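Local coordinates for TRAP dicarboxylate ABC transporter, substrate-binding protein (Roseobacter denitrificans, PDB 4OVQ) that binds beta-D-glucuronate in a cleft between two lobes, and as a TRAP-type periplasmic solute-binding protein probably delivers it for uptake, at residues 86-91 with 167-172; 141-146 with 232-237; 208-213 with 267-272. All coordinates share one frame; numbering follows the deposited sequence.

Contact 1. Residues 86-91 with 167-172; sequences NFNLGP and RVMNNE. With BDP (beta-D-glucopyranuronic acid), chain C.
Met169, modelled as selenomethionine, reaches across to Asn88, Gly90 and Pro91 and forms a wall of the glucuronate pocket on the way. Its CB is directed at the 86-91 segment, and CG then passes the sugar carboxylate, 3.4 Å from BDP O6A. SE comes next, wedged between the ligand and Pro91, whose CD is 4.0 Å from it. With CG anti to the carbonyl carbon and the chain bent at chi3 (-74°), CE turns in toward Gly90 and stops 3.4 Å from Asn88 OD1, the two side chains crossing at about a right angle. The absence of a side chain lets CE approach Gly90 CA to 4.2 Å. Asn88 is the N-cap of helix 89-92: its OD1 accepts Gly90 N at 2.9 Å, from above the carbonyl plane, while its CB rests on BDP O3. Farther along, Asn171 ND2 donates to Gly90 O at 3.0 Å and also bonds Asn100 OD1; Asn171 OD1 caps helix 172-180 through Leu173 N. The contact thus joins the end of strand 84-88, in the five-stranded sheet, to the loop leaving strand 165-168, consistent with closure of the two-lobed solute-binding fold over its ligand. Arg167 grips the carboxylate edge-on with two nearly straight bonds, NH1 to BDP O6B at 2.8 Å and NH2 to BDP O6A at 2.9 Å, and the backbone N of Met169 lies over one guanidinium face. Two donors matched to two oxygens suggest a site that probably favours acids by charge and shape.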
loop_
_atom_site.group_PDB
_atom_site.type_symbol
_atom_site.label_atom_id
_atom_site.label_comp_id
_atom_site.label_asym_id
_atom_site.label_seq_id
_atom_site.Cartn_x
_atom_site.Cartn_y
_atom_site.Cartn_z
ATOM N N ASN A 86 2.465 7.014 -7.561
ATOM C CA ASN A 86 2.926 6.149 -6.497
ATOM C C ASN A 86 1.671 5.484 -5.938
ATOM O O ASN A 86 0.887 6.119 -5.235
ATOM C CB ASN A 86 3.679 6.959 -5.427
ATOM C CG ASN A 86 3.692 6.287 -4.056
ATOM O OD1 ASN A 86 3.561 6.948 -3.026
ATOM N ND2 ASN A 86 3.826 4.974 -4.039
ATOM N N PHE A 87 1.493 4.223 -6.280
ATOM C CA PHE A 87 0.332 3.461 -5.898
ATOM C C PHE A 87 0.681 2.338 -4.897
ATOM O O PHE A 87 1.593 1.518 -5.113
ATOM C CB PHE A 87 -0.361 2.845 -7.125
ATOM C CG PHE A 87 -0.887 3.841 -8.098
ATOM C CD1 PHE A 87 -1.512 4.991 -7.657
ATOM C CD2 PHE A 87 -0.756 3.601 -9.461
ATOM C CE1 PHE A 87 -2.000 5.923 -8.563
ATOM C CE2 PHE A 87 -1.238 4.503 -10.383
ATOM C CZ PHE A 87 -1.863 5.658 -9.934
ATOM N N ASN A 88 -0.108 2.279 -3.831
ATOM C CA ASN A 88 -0.152 1.080 -2.990
ATOM C C ASN A 88 -0.733 -0.074 -3.807
ATOM O O ASN A 88 -1.669 0.127 -4.588
ATOM C CB ASN A 88 -1.082 1.366 -1.834
ATOM C CG ASN A 88 -1.064 0.299 -0.748
ATOM O OD1 ASN A 88 -1.918 -0.604 -0.739
ATOM N ND2 ASN A 88 -0.175 0.452 0.222
ATOM N N LEU A 89 -0.215 -1.284 -3.653
ATOM C CA LEU A 89 -0.744 -2.397 -4.463
ATOM C C LEU A 89 -2.137 -2.870 -4.063
ATOM O O LEU A 89 -2.793 -3.550 -4.835
ATOM C CB LEU A 89 0.243 -3.567 -4.525
ATOM C CG LEU A 89 1.049 -3.535 -5.825
ATOM C CD1 LEU A 89 1.953 -2.333 -5.928
ATOM C CD2 LEU A 89 1.847 -4.838 -6.002
ATOM N N GLY A 90 -2.597 -2.485 -2.872
ATOM C CA GLY A 90 -3.931 -2.851 -2.412
ATOM C C GLY A 90 -5.037 -2.559 -3.403
ATOM O O GLY A 90 -5.769 -3.440 -3.833
ATOM N N PRO A 91 -5.175 -1.304 -3.802
ATOM C CA PRO A 91 -6.207 -0.929 -4.790
ATOM C C PRO A 91 -5.891 -1.341 -6.233
ATOM O O PRO A 91 -6.778 -1.271 -7.090
ATOM C CB PRO A 91 -6.292 0.595 -4.638
ATOM C CG PRO A 91 -5.595 0.902 -3.330
ATOM C CD PRO A 91 -4.541 -0.127 -3.202
ATOM N N ARG A 167 -13.083 0.328 8.555
ATOM C CA ARG A 167 -12.803 0.807 7.218
ATOM C C ARG A 167 -11.630 0.037 6.641
ATOM O O ARG A 167 -10.628 -0.230 7.326
ATOM C CB ARG A 167 -12.465 2.294 7.233
ATOM C CG ARG A 167 -12.133 2.898 5.834
ATOM C CD ARG A 167 -10.653 2.774 5.511
ATOM N NE ARG A 167 -10.298 3.255 4.180
ATOM C CZ ARG A 167 -9.052 3.300 3.730
ATOM N NH1 ARG A 167 -8.066 2.911 4.525
ATOM N NH2 ARG A 167 -8.810 3.750 2.502
ATOM N N VAL A 168 -11.790 -0.279 5.361
ATOM C CA VAL A 168 -10.728 -0.878 4.567
ATOM C C VAL A 168 -10.614 -0.211 3.222
ATOM O O VAL A 168 -11.493 0.548 2.810
ATOM C CB VAL A 168 -10.962 -2.400 4.327
ATOM C CG1 VAL A 168 -10.792 -3.169 5.634
ATOM C CG2 VAL A 168 -12.342 -2.662 3.752
HETATM N N MSE A 169 -9.505 -0.476 2.534
HETATM C CA MSE A 169 -9.365 -0.046 1.139
HETATM C C MSE A 169 -10.304 -0.797 0.231
HETATM O O MSE A 169 -10.886 -1.792 0.645
HETATM C CB MSE A 169 -7.934 -0.256 0.671
HETATM C CG MSE A 169 -6.893 0.622 1.399
HETATM SE SE MSE A 169 -5.091 0.552 0.700
HETATM C CE MSE A 169 -4.568 -1.230 1.366
ATOM N N ASN A 170 -10.424 -0.293 -1.004
ATOM C CA ASN A 170 -11.330 -0.859 -1.993
ATOM C C ASN A 170 -10.806 -2.143 -2.678
ATOM O O ASN A 170 -10.308 -2.102 -3.790
ATOM C CB ASN A 170 -11.629 0.227 -3.026
ATOM C CG ASN A 170 -12.307 1.436 -2.414
ATOM O OD1 ASN A 170 -13.515 1.429 -2.162
ATOM N ND2 ASN A 170 -11.542 2.481 -2.161
ATOM N N ASN A 171 -10.924 -3.261 -1.971
ATOM C CA ASN A 171 -10.495 -4.573 -2.453
ATOM C C ASN A 171 -11.264 -5.622 -1.670
ATOM O O ASN A 171 -11.244 -5.628 -0.437
ATOM C CB ASN A 171 -8.957 -4.722 -2.305
ATOM C CG ASN A 171 -8.416 -6.042 -2.889
ATOM O OD1 ASN A 171 -9.132 -7.047 -2.968
ATOM N ND2 ASN A 171 -7.156 -6.031 -3.306
ATOM N N GLU A 172 -11.994 -6.496 -2.368
ATOM C CA GLU A 172 -12.845 -7.462 -1.675
ATOM C C GLU A 172 -12.067 -8.445 -0.794
ATOM O O GLU A 172 -12.641 -9.080 0.102
ATOM C CB GLU A 172 -13.736 -8.220 -2.672
ATOM C CG GLU A 172 -15.037 -7.485 -2.992
ATOM C CD GLU A 172 -16.115 -7.650 -1.907
ATOM O OE1 GLU A 172 -16.459 -8.803 -1.552
ATOM O OE2 GLU A 172 -16.625 -6.613 -1.422
HETATM C C1 BDP C . -1.504 3.828 3.022
HETATM C C2 BDP C . -1.028 3.820 1.593
HETATM C C3 BDP C . -1.912 4.714 0.838
HETATM C C4 BDP C . -3.324 4.243 0.928
HETATM C C5 BDP C . -3.762 4.166 2.372
HETATM C C6 BDP C . -5.195 3.636 2.540
HETATM O O2 BDP C . 0.325 4.390 1.626
HETATM O O3 BDP C . -1.508 4.543 -0.571
HETATM O O4 BDP C . -4.215 5.167 0.171
HETATM O O5 BDP C . -2.885 3.343 3.130
HETATM O O6A BDP C . -6.067 3.940 1.674
HETATM O O1 BDP C . -0.755 2.990 3.853
HETATM O O6B BDP C . -5.406 3.058 3.635
#

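Contact 2. Residues 141-146 with 232-237; sequences YDAGAR and IPECIC. With BDP (beta-D-glucopyranuronic acid), chain C.
Tyr141 and Glu234 form an antiparallel hydrogen-bonded pair with their CA atoms 4.9 Å apart, and the two segments run 154° from one another. Tyr141 N donates to Glu234 O at 2.8 Å, and Glu234 N answers to Tyr141 O at 3.0 Å, almost straight. Both CB atoms leave on the same face of the sheet and touch. The Tyr141 ring continues obliquely past Ile236, its CE1 lying 3.6 Å from Ile236 CD1, and its hydroxyl bonds Ser261 OG on helix 248-282. Beyond the pair the two chains separate: Asp142 OD1 accepts Gly144 N in an Asx turn, Gly144 takes positive phi, and a water accepts from Ala143 N while donating to Gly144 O and Ile232 O, filling in for direct bonds. A second water accepts from Ile232 N and lies 2.9 Å from Gly144 O, to which it can donate. The two segments are crossings between the lobes, as in the hinge of solute-binding proteins of this class: 141-146 leads from the five-stranded sheet to strand 146-150 of the other sheet, and 232-237 brings the chain back. Glu234, extended beyond CG, carries OE2 into the pocket, where BDP O2 donates to it at 2.5 Å; Asn88 ND2 also bonds this oxygen and Asn86 ND2 holds OE1, so both ends of the carboxylate are fixed. Ala143 CB packs on Glu234 CG and OE2. Arg146 CD passes Ile232 CD1, and a bend at chi3 (66°) turns the guanidinium edge to the sugar: NH1 donates to BDP O5 and NH2 to BDP O6B, each at 3.0 Å, while a salt bridge from NE to Glu206 orients the group.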
loop_
_atom_site.group_PDB
_atom_site.type_symbol
_atom_site.label_atom_id
_atom_site.label_comp_id
_atom_site.label_asym_id
_atom_site.label_seq_id
_atom_site.Cartn_x
_atom_site.Cartn_y
_atom_site.Cartn_z
ATOM N N TYR A 141 8.308 0.689 -3.281
ATOM C CA TYR A 141 8.399 1.463 -2.053
ATOM C C TYR A 141 7.915 0.650 -0.861
ATOM O O TYR A 141 7.041 -0.224 -1.004
ATOM C CB TYR A 141 7.478 2.683 -2.155
ATOM C CG TYR A 141 7.982 3.921 -2.858
ATOM C CD1 TYR A 141 9.220 3.989 -3.492
ATOM C CD2 TYR A 141 7.184 5.062 -2.848
ATOM C CE1 TYR A 141 9.632 5.169 -4.115
ATOM C CE2 TYR A 141 7.580 6.228 -3.453
ATOM C CZ TYR A 141 8.793 6.285 -4.073
ATOM O OH TYR A 141 9.169 7.475 -4.670
ATOM N N ASP A 142 8.458 0.941 0.323
ATOM C CA ASP A 142 8.039 0.352 1.599
ATOM C C ASP A 142 6.822 1.090 2.132
ATOM O O ASP A 142 6.754 2.332 2.089
ATOM C CB ASP A 142 9.210 0.538 2.586
ATOM C CG ASP A 142 9.160 -0.401 3.779
ATOM O OD1 ASP A 142 8.111 -0.992 4.102
ATOM O OD2 ASP A 142 10.229 -0.558 4.418
ATOM N N ALA A 143 5.840 0.340 2.638
ATOM C CA ALA A 143 4.722 0.914 3.403
ATOM C C ALA A 143 4.500 0.132 4.679
ATOM O O ALA A 143 3.422 0.196 5.281
ATOM C CB ALA A 143 3.432 0.956 2.580
ATOM N N GLY A 144 5.538 -0.581 5.117
ATOM C CA GLY A 144 5.481 -1.294 6.366
ATOM C C GLY A 144 4.368 -2.307 6.477
ATOM O O GLY A 144 3.888 -2.843 5.490
ATOM N N ALA A 145 4.056 -2.648 7.729
ATOM C CA ALA A 145 2.898 -3.477 8.039
ATOM C C ALA A 145 1.726 -2.626 8.526
ATOM O O ALA A 145 1.910 -1.656 9.266
ATOM C CB ALA A 145 3.239 -4.496 9.095
ATOM N N ARG A 146 0.523 -3.038 8.127
ATOM C CA ARG A 146 -0.723 -2.427 8.548
ATOM C C ARG A 146 -1.301 -3.144 9.778
ATOM O O ARG A 146 -1.345 -4.369 9.817
ATOM C CB ARG A 146 -1.746 -2.480 7.390
ATOM C CG ARG A 146 -1.251 -1.877 6.112
ATOM C CD ARG A 146 -2.229 -2.074 4.957
ATOM N NE ARG A 146 -3.488 -1.366 5.109
ATOM C CZ ARG A 146 -3.781 -0.208 4.515
ATOM N NH1 ARG A 146 -2.853 0.459 3.840
ATOM N NH2 ARG A 146 -4.967 0.316 4.692
ATOM N N ILE A 232 1.824 -4.773 2.501
ATOM C CA ILE A 232 1.553 -4.477 1.104
ATOM C C ILE A 232 2.595 -3.473 0.597
ATOM O O ILE A 232 2.768 -2.420 1.210
ATOM C CB ILE A 232 0.136 -3.870 0.981
ATOM C CG1 ILE A 232 -0.907 -4.816 1.576
ATOM C CG2 ILE A 232 -0.166 -3.551 -0.454
ATOM C CD1 ILE A 232 -2.329 -4.279 1.512
ATOM N N PRO A 233 3.271 -3.784 -0.514
ATOM C CA PRO A 233 4.259 -2.849 -1.050
ATOM C C PRO A 233 3.571 -1.780 -1.885
ATOM O O PRO A 233 2.380 -1.893 -2.233
ATOM C CB PRO A 233 5.107 -3.734 -1.967
ATOM C CG PRO A 233 4.156 -4.761 -2.468
ATOM C CD PRO A 233 3.248 -5.039 -1.293
ATOM N N GLU A 234 4.323 -0.752 -2.230
ATOM C CA GLU A 234 3.847 0.213 -3.188
ATOM C C GLU A 234 4.805 0.243 -4.338
ATOM O O GLU A 234 5.875 -0.363 -4.298
ATOM C CB GLU A 234 3.707 1.604 -2.550
ATOM C CG GLU A 234 3.051 1.583 -1.168
ATOM C CD GLU A 234 2.356 2.866 -0.818
ATOM O OE1 GLU A 234 2.722 3.913 -1.388
ATOM O OE2 GLU A 234 1.459 2.781 0.047
ATOM N N CYS A 235 4.425 0.948 -5.383
ATOM C CA CYS A 235 5.315 1.127 -6.493
ATOM C C CYS A 235 5.319 2.578 -6.981
ATOM O O CYS A 235 4.411 3.355 -6.663
ATOM C CB CYS A 235 4.927 0.181 -7.627
ATOM S SG CYS A 235 3.335 0.619 -8.400
ATOM N N ILE A 236 6.331 2.910 -7.753
ATOM C CA ILE A 236 6.296 3.995 -8.698
ATOM C C ILE A 236 5.807 3.354 -9.992
ATOM O O ILE A 236 6.471 2.410 -10.464
ATOM C CB ILE A 236 7.706 4.629 -8.905
ATOM C CG1 ILE A 236 8.325 5.094 -7.577
ATOM C CG2 ILE A 236 7.639 5.779 -9.924
ATOM C CD1 ILE A 236 9.692 5.710 -7.723
ATOM N N CYS A 237 4.687 3.853 -10.544
ATOM C CA CYS A 237 3.845 3.279 -11.640
ATOM C C CYS A 237 3.986 4.262 -12.823
ATOM O O CYS A 237 3.972 5.477 -12.614
ATOM C CB CYS A 237 2.278 3.121 -11.256
ATOM S SG CYS A 237 1.396 2.085 -12.300
HETATM C C1 BDP C . -1.504 3.828 3.022
HETATM C C2 BDP C . -1.028 3.820 1.593
HETATM C C3 BDP C . -1.912 4.714 0.838
HETATM C C4 BDP C . -3.324 4.243 0.928
HETATM C C5 BDP C . -3.762 4.166 2.372
HETATM C C6 BDP C . -5.195 3.636 2.540
HETATM O O2 BDP C . 0.325 4.390 1.626
HETATM O O3 BDP C . -1.508 4.543 -0.571
HETATM O O4 BDP C . -4.215 5.167 0.171
HETATM O O5 BDP C . -2.885 3.343 3.130
HETATM O O6A BDP C . -6.067 3.940 1.674
HETATM O O1 BDP C . -0.755 2.990 3.853
HETATM O O6B BDP C . -5.406 3.058 3.635
HETATM O O HOH W 1 5.214 -2.435 2.766
HETATM O O HOH W 2 1.705 -2.018 3.795
#

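Contact 3. Residues 208-213 with 267-272; sequences NWPSYE and DLWNKR. With BDP (beta-D-glucopyranuronic acid), chain C.
Trp269 and Arg272 both set CG anti to the backbone N, with chi1 of -177° in the tryptophan, which throws the two side chains across to Pro210 and Glu213; Arg272 then bends at chi2 (50°). This is helix-on-helix packing: the first turn of helix 209-214 lies against the long helix 248-282, the short axes inclined at 65° and 10.9 Å apart. Pro210 sits over one face of the indole, CG 3.3 Å from Trp269 CH2, and its CB rests 3.8 Å from Arg272 CG. Glu213 takes the charged end. Its OE1 receives Arg272 NH1 at 3.1 Å on the syn side, a salt bridge between nearly coplanar groups, with a weak second bond from Arg272 NE. Ser276 OG bonds both this oxygen and Arg272 NE, a second link from Glu213 to the long helix. With an alanine at Arg272, Glu213 would probably lose its charged mate and Pro210 CB the packing of the arginine CG. Closer to the sugar, Asn208 is the N-cap of its helix, OD1 accepting Ser211 N at 2.9 Å. Its CG meets the indole edge in plane, the amide turned steeply to the ring. ND2 gives a hydrogen bond to Ala143 O and stands 3.2 Å from BDP O1.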
loop_
_atom_site.group_PDB
_atom_site.type_symbol
_atom_site.label_atom_id
_atom_site.label_comp_id
_atom_site.label_asym_id
_atom_site.label_seq_id
_atom_site.Cartn_x
_atom_site.Cartn_y
_atom_site.Cartn_z
ATOM N N ASN A 208 -0.334 1.531 8.507
ATOM C CA ASN A 208 1.008 1.595 9.094
ATOM C C ASN A 208 1.130 2.800 10.052
ATOM O O ASN A 208 0.253 3.659 10.124
ATOM C CB ASN A 208 2.038 1.669 7.976
ATOM C CG ASN A 208 1.752 2.783 6.978
ATOM O OD1 ASN A 208 1.475 3.916 7.340
ATOM N ND2 ASN A 208 1.819 2.448 5.677
ATOM N N TRP A 209 2.232 2.867 10.807
ATOM C CA TRP A 209 2.406 3.973 11.749
ATOM C C TRP A 209 2.385 5.350 11.111
ATOM O O TRP A 209 1.728 6.257 11.610
ATOM C CB TRP A 209 3.698 3.857 12.567
ATOM C CG TRP A 209 3.708 2.779 13.579
ATOM C CD1 TRP A 209 4.363 1.596 13.487
ATOM C CD2 TRP A 209 3.063 2.787 14.862
ATOM N NE1 TRP A 209 4.170 0.853 14.626
ATOM C CE2 TRP A 209 3.378 1.564 15.490
ATOM C CE3 TRP A 209 2.242 3.700 15.534
ATOM C CZ2 TRP A 209 2.906 1.233 16.773
ATOM C CZ3 TRP A 209 1.769 3.364 16.805
ATOM C CH2 TRP A 209 2.112 2.139 17.406
ATOM N N PRO A 210 3.122 5.548 10.004
ATOM C CA PRO A 210 3.150 6.895 9.427
ATOM C C PRO A 210 1.798 7.436 8.911
ATOM O O PRO A 210 1.528 8.635 8.986
ATOM C CB PRO A 210 4.189 6.768 8.305
ATOM C CG PRO A 210 5.068 5.636 8.746
ATOM C CD PRO A 210 4.109 4.664 9.373
ATOM N N SER A 211 0.957 6.555 8.383
ATOM C CA SER A 211 -0.376 6.965 7.925
ATOM C C SER A 211 -1.285 7.250 9.113
ATOM O O SER A 211 -2.037 8.204 9.103
ATOM C CB SER A 211 -1.023 5.880 7.071
ATOM O OG SER A 211 -0.492 5.828 5.758
ATOM N N TYR A 212 -1.204 6.406 10.130
ATOM C CA TYR A 212 -2.010 6.567 11.345
ATOM C C TYR A 212 -1.718 7.933 11.942
ATOM O O TYR A 212 -2.610 8.660 12.364
ATOM C CB TYR A 212 -1.633 5.476 12.327
ATOM C CG TYR A 212 -2.260 5.499 13.705
ATOM C CD1 TYR A 212 -3.644 5.522 13.866
ATOM C CD2 TYR A 212 -1.468 5.409 14.860
ATOM C CE1 TYR A 212 -4.204 5.490 15.121
ATOM C CE2 TYR A 212 -2.040 5.405 16.119
ATOM C CZ TYR A 212 -3.399 5.444 16.235
ATOM O OH TYR A 212 -3.938 5.413 17.494
ATOM N N GLU A 213 -0.441 8.299 11.916
ATOM C CA GLU A 213 -0.024 9.569 12.456
ATOM C C GLU A 213 -0.367 10.743 11.526
ATOM O O GLU A 213 -1.046 11.672 11.941
ATOM C CB GLU A 213 1.471 9.482 12.799
ATOM C CG GLU A 213 2.049 10.707 13.430
ATOM C CD GLU A 213 2.731 11.575 12.409
ATOM O OE1 GLU A 213 3.681 11.102 11.737
ATOM O OE2 GLU A 213 2.282 12.711 12.241
ATOM N N ASP A 267 15.045 4.383 2.970
ATOM C CA ASP A 267 15.783 5.016 4.082
ATOM C C ASP A 267 14.895 5.998 4.852
ATOM O O ASP A 267 14.909 6.036 6.092
ATOM C CB ASP A 267 17.010 5.762 3.553
ATOM C CG ASP A 267 18.071 4.831 2.994
ATOM O OD1 ASP A 267 18.080 3.624 3.344
ATOM O OD2 ASP A 267 18.925 5.306 2.202
ATOM N N LEU A 268 14.145 6.824 4.135
ATOM C CA LEU A 268 13.227 7.768 4.784
ATOM C C LEU A 268 12.174 7.000 5.582
ATOM O O LEU A 268 11.807 7.377 6.692
ATOM C CB LEU A 268 12.531 8.689 3.773
ATOM C CG LEU A 268 13.415 9.646 2.979
ATOM C CD1 LEU A 268 12.574 10.434 1.968
ATOM C CD2 LEU A 268 14.147 10.575 3.949
ATOM N N TRP A 269 11.663 5.930 4.983
ATOM C CA TRP A 269 10.571 5.160 5.585
ATOM C C TRP A 269 10.943 4.610 6.959
ATOM O O TRP A 269 10.179 4.748 7.920
ATOM C CB TRP A 269 10.139 4.002 4.667
ATOM C CG TRP A 269 8.985 3.289 5.291
ATOM C CD1 TRP A 269 9.020 2.114 5.993
ATOM C CD2 TRP A 269 7.634 3.747 5.334
ATOM N NE1 TRP A 269 7.756 1.815 6.472
ATOM C CE2 TRP A 269 6.898 2.812 6.089
ATOM C CE3 TRP A 269 6.987 4.870 4.835
ATOM C CZ2 TRP A 269 5.523 2.956 6.334
ATOM C CZ3 TRP A 269 5.640 5.024 5.088
ATOM C CH2 TRP A 269 4.918 4.050 5.824
ATOM N N ASN A 270 12.110 3.993 7.079
ATOM C CA ASN A 270 12.453 3.369 8.351
ATOM C C ASN A 270 12.607 4.384 9.485
ATOM O O ASN A 270 12.171 4.135 10.610
ATOM C CB ASN A 270 13.690 2.470 8.203
ATOM C CG ASN A 270 13.362 1.135 7.520
ATOM O OD1 ASN A 270 14.032 0.723 6.569
ATOM N ND2 ASN A 270 12.326 0.456 8.011
ATOM N N LYS A 271 13.162 5.551 9.188
ATOM C CA LYS A 271 13.221 6.611 10.198
ATOM C C LYS A 271 11.816 7.139 10.549
ATOM O O LYS A 271 11.558 7.588 11.665
ATOM C CB LYS A 271 14.114 7.747 9.700
ATOM C CG LYS A 271 15.597 7.380 9.709
ATOM C CD LYS A 271 16.460 8.614 9.601
ATOM C CE LYS A 271 16.556 9.083 8.163
ATOM N NZ LYS A 271 16.990 10.509 8.083
ATOM N N ARG A 272 10.887 7.067 9.603
ATOM C CA ARG A 272 9.596 7.716 9.804
ATOM C C ARG A 272 8.690 6.860 10.644
ATOM O O ARG A 272 7.877 7.387 11.407
ATOM C CB ARG A 272 8.908 8.001 8.474
ATOM C CG ARG A 272 7.539 8.627 8.619
ATOM C CD ARG A 272 7.608 9.813 9.542
ATOM N NE ARG A 272 6.331 10.489 9.620
ATOM C CZ ARG A 272 5.941 11.469 8.813
ATOM N NH1 ARG A 272 4.745 12.018 8.993
ATOM N NH2 ARG A 272 6.759 11.932 7.878
HETATM C C1 BDP C . -1.504 3.828 3.022
HETATM C C2 BDP C . -1.028 3.820 1.593
HETATM C C3 BDP C . -1.912 4.714 0.838
HETATM C C4 BDP C . -3.324 4.243 0.928
HETATM C C5 BDP C . -3.762 4.166 2.372
HETATM C C6 BDP C . -5.195 3.636 2.540
HETATM O O2 BDP C . 0.325 4.390 1.626
HETATM O O3 BDP C . -1.508 4.543 -0.571
HETATM O O4 BDP C . -4.215 5.167 0.171
HETATM O O5 BDP C . -2.885 3.343 3.130
HETATM O O6A BDP C . -6.067 3.940 1.674
HETATM O O1 BDP C . -0.755 2.990 3.853
HETATM O O6B BDP C . -5.406 3.058 3.635
#

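Overall arrangement
From the N terminus, the chain leaves 86-91 at the end of strand 84-88, opens contact 2 at 141-146, and only then returns at 167-172 to close contact 1. Contact 3 opens at 208-213, contact 2 closes at 232-237, and 267-272 on helix 248-282 closes contact 3. Contacts 1 and 3 are therefore in series, and contact 2 crosses both. Its place is central in space too: strand 234-239 neighbours strand 84-88 in one sheet, while Ala143 and Gly144 lie against Trp269. Contacts 1 and 3 do not touch. All three reach the glucuronate, tying together the five-stranded sheet, the opposing lobe and the long helix.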